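Local coordinates for protein GTP cyclohydrolase 1 type 2 homolog (Escherichia coli, Escherichia coli O157:H7, PDB 1NMO) that is of unknown function but carries a dinuclear metal site in a toroidal hexamer, and may take part in degrading radiation-damaged nucleotides, at residues A52-Y66 / N89-D101. Sequence-based numbering, arbitrary orientation.
Sequences AVRLGADAVIVHHGY and NDINLYGWHLPLD. With FE (Fe (III) ion), chain H; FE (Fe (III) ion), chain G.
Two N-H groups of Asn92 grip the backbone O of Asp58. The amide ND2 comes in almost straight, at 3.1 Å from Asp58 O with 177° at the hydrogen, and Asp58 O lies in the plane of the Asn92 amide; the backbone N approaches at a tilt. The strongest polar partner of the Asn92 side chain is Gly31. This pair of hydrogen bonds opens the pairing of strands 59-62 and 92-95, the parallel neighbours of a beta-alpha-beta unit whose crossover connection carries helix 78-88. Their axes, 15° from parallel, fit the regular bonding that follows: Val60 N to Asn92 O at 2.7 Å, Tyr94 N to Val60 O, Val62 N to Tyr94 O and Trp96 N to Val62 O.

Ala59, Ile61, Asn92 and Tyr94 share one face of the sheet, where Ala59 CB meets the edge of the Tyr94 ring at CE1 (3.7 Å). On the face of Val60 and Leu93, Leu93 CD2 sits over the Tyr66 ring in a CH-pi contact, 3.9 Å from its centroid, while Leu93 CD1 packs on Val60 CG1.

Past the C-terminal side of the two strands, where the chain turns a corner at His63, lies the diiron site, completed by Glu219 and His215. With CG anti to the backbone N (chi1 -180°), the His63 ring extends toward Trp96: ND1 donates to a lone pair of Trp96 O at 3.1 Å, nearly in both planes. Together with the metal bond this helps hold the ring's rotation, with His63 NE2 2.5 Å from one iron. Asp101, its carboxylate plane perpendicular to the ring, binds that iron most closely through OD2, with OD1 farther off; the other iron takes His64 NE2 at 2.1 Å.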
loop_
_atom_site.group_PDB
_atom_site.type_symbol
_atom_site.label_atom_id
_atom_site.label_comp_id
_atom_site.label_asym_id
_atom_site.label_seq_id
_atom_site.Cartn_x
_atom_site.Cartn_y
_atom_site.Cartn_z
ATOM N N ALA A 52 -5.302 -27.371 -20.703
ATOM C CA ALA A 52 -5.816 -28.577 -21.352
ATOM C C ALA A 52 -4.718 -29.512 -21.818
ATOM O O ALA A 52 -4.912 -30.735 -21.963
ATOM C CB ALA A 52 -6.636 -28.223 -22.544
ATOM N N VAL A 53 -3.560 -28.923 -22.146
ATOM C CA VAL A 53 -2.458 -29.727 -22.627
ATOM C C VAL A 53 -1.864 -30.431 -21.358
ATOM O O VAL A 53 -1.575 -31.595 -21.371
ATOM C CB VAL A 53 -1.404 -28.780 -23.364
ATOM C CG1 VAL A 53 -0.010 -29.453 -23.420
ATOM C CG2 VAL A 53 -1.830 -28.538 -24.802
ATOM N N ARG A 54 -1.759 -29.718 -20.247
ATOM C CA ARG A 54 -1.188 -30.279 -19.044
ATOM C C ARG A 54 -2.078 -31.403 -18.575
ATOM O O ARG A 54 -1.593 -32.473 -18.195
ATOM C CB ARG A 54 -1.120 -29.199 -17.966
ATOM C CG ARG A 54 -0.450 -29.603 -16.658
ATOM C CD ARG A 54 -0.505 -28.457 -15.643
ATOM N NE ARG A 54 -1.871 -28.254 -15.067
ATOM C CZ ARG A 54 -2.426 -29.047 -14.135
ATOM N NH1 ARG A 54 -1.764 -30.104 -13.639
ATOM N NH2 ARG A 54 -3.651 -28.798 -13.701
ATOM N N LEU A 55 -3.397 -31.186 -18.632
ATOM C CA LEU A 55 -4.349 -32.207 -18.177
ATOM C C LEU A 55 -4.569 -33.306 -19.245
ATOM O O LEU A 55 -5.375 -34.253 -19.078
ATOM C CB LEU A 55 -5.689 -31.539 -17.793
ATOM C CG LEU A 55 -5.639 -30.692 -16.548
ATOM C CD1 LEU A 55 -6.843 -29.859 -16.344
ATOM C CD2 LEU A 55 -5.527 -31.614 -15.374
ATOM N N GLY A 56 -3.875 -33.193 -20.376
ATOM C CA GLY A 56 -4.067 -34.254 -21.383
ATOM C C GLY A 56 -5.467 -34.238 -22.002
ATOM O O GLY A 56 -5.983 -35.267 -22.492
ATOM N N ALA A 57 -6.102 -33.068 -22.064
ATOM C CA ALA A 57 -7.466 -33.118 -22.617
ATOM C C ALA A 57 -7.562 -33.484 -24.069
ATOM O O ALA A 57 -6.646 -33.207 -24.890
ATOM C CB ALA A 57 -8.191 -31.803 -22.387
ATOM N N ASP A 58 -8.686 -34.127 -24.405
ATOM C CA ASP A 58 -8.996 -34.466 -25.815
ATOM C C ASP A 58 -9.866 -33.316 -26.482
ATOM O O ASP A 58 -9.980 -33.201 -27.722
ATOM C CB ASP A 58 -9.831 -35.731 -25.888
ATOM C CG ASP A 58 -9.112 -36.926 -25.343
ATOM O OD1 ASP A 58 -7.915 -37.129 -25.669
ATOM O OD2 ASP A 58 -9.753 -37.687 -24.599
ATOM N N ALA A 59 -10.519 -32.501 -25.667
ATOM C CA ALA A 59 -11.302 -31.413 -26.242
ATOM C C ALA A 59 -11.320 -30.241 -25.299
ATOM O O ALA A 59 -11.094 -30.381 -24.094
ATOM C CB ALA A 59 -12.696 -31.848 -26.489
ATOM N N VAL A 60 -11.625 -29.083 -25.856
ATOM C CA VAL A 60 -11.805 -27.893 -25.041
ATOM C C VAL A 60 -13.140 -27.328 -25.446
ATOM O O VAL A 60 -13.438 -27.273 -26.647
ATOM C CB VAL A 60 -10.755 -26.841 -25.323
ATOM C CG1 VAL A 60 -11.093 -25.505 -24.598
ATOM C CG2 VAL A 60 -9.513 -27.359 -24.786
ATOM N N ILE A 61 -13.979 -26.989 -24.459
ATOM C CA ILE A 61 -15.269 -26.393 -24.776
ATOM C C ILE A 61 -15.349 -25.017 -24.059
ATOM O O ILE A 61 -14.967 -24.896 -22.877
ATOM C CB ILE A 61 -16.430 -27.295 -24.352
ATOM C CG1 ILE A 61 -16.303 -28.684 -25.004
ATOM C CG2 ILE A 61 -17.713 -26.581 -24.751
ATOM C CD1 ILE A 61 -17.474 -29.657 -24.738
ATOM N N VAL A 62 -15.822 -23.988 -24.772
ATOM C CA VAL A 62 -15.843 -22.636 -24.249
ATOM C C VAL A 62 -17.032 -21.812 -24.664
ATOM O O VAL A 62 -17.779 -22.242 -25.536
ATOM C CB VAL A 62 -14.613 -21.821 -24.745
ATOM C CG1 VAL A 62 -13.312 -22.409 -24.235
ATOM C CG2 VAL A 62 -14.609 -21.756 -26.221
ATOM N N HIS A 63 -17.253 -20.671 -23.977
ATOM C CA HIS A 63 -18.319 -19.767 -24.360
ATOM C C HIS A 63 -17.817 -18.844 -25.483
ATOM O O HIS A 63 -18.605 -18.481 -26.360
ATOM C CB HIS A 63 -18.759 -18.927 -23.208
ATOM C CG HIS A 63 -19.875 -17.967 -23.526
ATOM N ND1 HIS A 63 -20.915 -18.265 -24.396
ATOM C CD2 HIS A 63 -20.104 -16.699 -23.077
ATOM C CE1 HIS A 63 -21.726 -17.212 -24.473
ATOM N NE2 HIS A 63 -21.254 -16.243 -23.688
ATOM N N HIS A 64 -16.521 -18.468 -25.434
ATOM C CA HIS A 64 -15.866 -17.595 -26.427
ATOM C C HIS A 64 -14.690 -18.290 -27.154
ATOM O O HIS A 64 -13.552 -18.383 -26.649
ATOM C CB HIS A 64 -15.292 -16.344 -25.772
ATOM C CG HIS A 64 -16.293 -15.492 -25.073
ATOM N ND1 HIS A 64 -16.385 -15.440 -23.698
ATOM C CD2 HIS A 64 -17.233 -14.642 -25.551
ATOM C CE1 HIS A 64 -17.328 -14.586 -23.360
ATOM N NE2 HIS A 64 -17.856 -14.085 -24.461
ATOM N N GLY A 65 -14.948 -18.767 -28.367
ATOM C CA GLY A 65 -13.898 -19.458 -29.110
ATOM C C GLY A 65 -13.321 -18.504 -30.104
ATOM O O GLY A 65 -13.076 -17.353 -29.741
ATOM N N TYR A 66 -13.148 -18.930 -31.367
ATOM C CA TYR A 66 -12.502 -18.042 -32.366
ATOM C C TYR A 66 -13.355 -17.725 -33.607
ATOM O O TYR A 66 -14.559 -17.983 -33.647
ATOM C CB TYR A 66 -11.197 -18.691 -32.849
ATOM C CG TYR A 66 -10.255 -19.192 -31.766
ATOM C CD1 TYR A 66 -10.149 -18.530 -30.587
ATOM C CD2 TYR A 66 -9.466 -20.364 -31.935
ATOM C CE1 TYR A 66 -9.315 -18.999 -29.565
ATOM C CE2 TYR A 66 -8.613 -20.827 -30.904
ATOM C CZ TYR A 66 -8.567 -20.126 -29.716
ATOM O OH TYR A 66 -7.846 -20.521 -28.581
ATOM N N ASN A 89 -1.418 -30.702 -30.812
ATOM C CA ASN A 89 -1.696 -31.710 -29.756
ATOM C C ASN A 89 -3.029 -32.441 -30.051
ATOM O O ASN A 89 -3.527 -33.180 -29.228
ATOM C CB ASN A 89 -1.739 -30.998 -28.389
ATOM C CG ASN A 89 -0.403 -30.485 -27.985
ATOM O OD1 ASN A 89 0.542 -31.265 -27.969
ATOM N ND2 ASN A 89 -0.279 -29.194 -27.686
ATOM N N ASP A 90 -3.581 -32.229 -31.239
ATOM C CA ASP A 90 -4.823 -32.875 -31.683
ATOM C C ASP A 90 -5.954 -32.645 -30.735
ATOM O O ASP A 90 -6.771 -33.539 -30.492
ATOM C CB ASP A 90 -4.657 -34.363 -31.835
ATOM C CG ASP A 90 -3.599 -34.720 -32.818
ATOM O OD1 ASP A 90 -3.683 -34.214 -33.965
ATOM O OD2 ASP A 90 -2.676 -35.517 -32.426
ATOM N N ILE A 91 -6.007 -31.454 -30.180
ATOM C CA ILE A 91 -7.081 -31.150 -29.256
ATOM C C ILE A 91 -8.258 -30.515 -30.029
ATOM O O ILE A 91 -8.039 -29.551 -30.743
ATOM C CB ILE A 91 -6.590 -30.157 -28.190
ATOM C CG1 ILE A 91 -5.548 -30.771 -27.284
ATOM C CG2 ILE A 91 -7.729 -29.694 -27.347
ATOM C CD1 ILE A 91 -5.056 -29.805 -26.200
ATOM N N ASN A 92 -9.471 -31.079 -29.940
ATOM C CA ASN A 92 -10.689 -30.449 -30.529
ATOM C C ASN A 92 -11.146 -29.130 -29.798
ATOM O O ASN A 92 -11.296 -29.114 -28.567
ATOM C CB ASN A 92 -11.886 -31.421 -30.457
ATOM C CG ASN A 92 -11.633 -32.679 -31.236
ATOM O OD1 ASN A 92 -12.002 -32.785 -32.404
ATOM N ND2 ASN A 92 -10.927 -33.625 -30.624
ATOM N N LEU A 93 -11.360 -28.016 -30.491
ATOM C CA LEU A 93 -11.906 -26.860 -29.736
ATOM C C LEU A 93 -13.338 -26.700 -30.179
ATOM O O LEU A 93 -13.599 -26.621 -31.390
ATOM C CB LEU A 93 -11.248 -25.532 -30.074
ATOM C CG LEU A 93 -11.961 -24.286 -29.512
ATOM C CD1 LEU A 93 -11.672 -24.252 -28.020
ATOM C CD2 LEU A 93 -11.408 -22.983 -30.120
ATOM N N TYR A 94 -14.283 -26.660 -29.228
ATOM C CA TYR A 94 -15.692 -26.411 -29.564
ATOM C C TYR A 94 -15.956 -25.140 -28.785
ATOM O O TYR A 94 -15.302 -24.921 -27.733
ATOM C CB TYR A 94 -16.650 -27.460 -28.964
ATOM C CG TYR A 94 -16.429 -28.938 -29.335
ATOM C CD1 TYR A 94 -15.369 -29.635 -28.834
ATOM C CD2 TYR A 94 -17.327 -29.614 -30.173
ATOM C CE1 TYR A 94 -15.180 -31.003 -29.127
ATOM C CE2 TYR A 94 -17.151 -30.980 -30.497
ATOM C CZ TYR A 94 -16.086 -31.664 -29.958
ATOM O OH TYR A 94 -15.964 -33.033 -30.202
ATOM N N GLY A 95 -16.884 -24.313 -29.296
ATOM C CA GLY A 95 -17.357 -23.091 -28.644
ATOM C C GLY A 95 -18.876 -22.940 -28.952
ATOM O O GLY A 95 -19.322 -23.330 -30.052
ATOM N N TRP A 96 -19.696 -22.472 -27.994
ATOM C CA TRP A 96 -21.102 -22.159 -28.211
ATOM C C TRP A 96 -21.312 -20.754 -27.638
ATOM O O TRP A 96 -21.208 -20.541 -26.427
ATOM C CB TRP A 96 -22.035 -23.134 -27.506
ATOM C CG TRP A 96 -22.271 -24.348 -28.325
ATOM C CD1 TRP A 96 -23.203 -24.500 -29.301
ATOM C CD2 TRP A 96 -21.472 -25.551 -28.345
ATOM N NE1 TRP A 96 -23.043 -25.699 -29.934
ATOM C CE2 TRP A 96 -21.990 -26.370 -29.371
ATOM C CE3 TRP A 96 -20.367 -26.014 -27.584
ATOM C CZ2 TRP A 96 -21.451 -27.610 -29.674
ATOM C CZ3 TRP A 96 -19.823 -27.235 -27.872
ATOM C CH2 TRP A 96 -20.369 -28.036 -28.926
ATOM N N HIS A 97 -21.613 -19.782 -28.496
ATOM C CA HIS A 97 -21.823 -18.405 -28.063
ATOM C C HIS A 97 -23.317 -18.158 -27.706
ATOM O O HIS A 97 -23.762 -18.651 -26.668
ATOM C CB HIS A 97 -21.312 -17.450 -29.154
ATOM C CG HIS A 97 -21.271 -16.008 -28.753
ATOM N ND1 HIS A 97 -21.874 -15.011 -29.504
ATOM C CD2 HIS A 97 -20.755 -15.390 -27.657
ATOM C CE1 HIS A 97 -21.742 -13.847 -28.883
ATOM N NE2 HIS A 97 -21.066 -14.045 -27.763
ATOM N N LEU A 98 -24.135 -17.498 -28.538
ATOM C CA LEU A 98 -25.504 -17.193 -28.061
ATOM C C LEU A 98 -26.311 -18.361 -27.517
ATOM O O LEU A 98 -27.031 -18.241 -26.464
ATOM C CB LEU A 98 -26.294 -16.402 -29.130
ATOM C CG LEU A 98 -25.523 -15.082 -29.456
ATOM C CD1 LEU A 98 -26.251 -14.255 -30.534
ATOM C CD2 LEU A 98 -25.367 -14.225 -28.220
ATOM N N PRO A 99 -26.202 -19.529 -28.159
ATOM C CA PRO A 99 -27.004 -20.623 -27.588
ATOM C C PRO A 99 -26.675 -20.853 -26.124
ATOM O O PRO A 99 -27.561 -21.221 -25.298
ATOM C CB PRO A 99 -26.655 -21.825 -28.480
ATOM C CG PRO A 99 -26.359 -21.148 -29.835
ATOM C CD PRO A 99 -25.498 -19.962 -29.371
ATOM N N LEU A 100 -25.419 -20.627 -25.748
ATOM C CA LEU A 100 -25.050 -20.869 -24.321
ATOM C C LEU A 100 -25.447 -19.686 -23.417
ATOM O O LEU A 100 -25.341 -19.760 -22.201
ATOM C CB LEU A 100 -23.552 -21.233 -24.209
ATOM C CG LEU A 100 -23.092 -21.902 -22.888
ATOM C CD1 LEU A 100 -23.912 -23.164 -22.579
ATOM C CD2 LEU A 100 -21.661 -22.389 -23.153
ATOM N N ASP A 101 -25.889 -18.589 -24.008
ATOM C CA ASP A 101 -26.421 -17.477 -23.209
ATOM C C ASP A 101 -27.925 -17.715 -22.998
ATOM O O ASP A 101 -28.424 -17.668 -21.878
ATOM C CB ASP A 101 -26.235 -16.103 -23.925
ATOM C CG ASP A 101 -24.818 -15.608 -23.835
ATOM O OD1 ASP A 101 -24.276 -15.691 -22.708
ATOM O OD2 ASP A 101 -24.221 -15.180 -24.858
HETATM FE FE FE H . -22.438 -14.006 -23.680
HETATM FE FE FE G . -19.447 -12.976 -23.568
HETATM O O HOH W 1 -23.986 -12.210 -23.793
#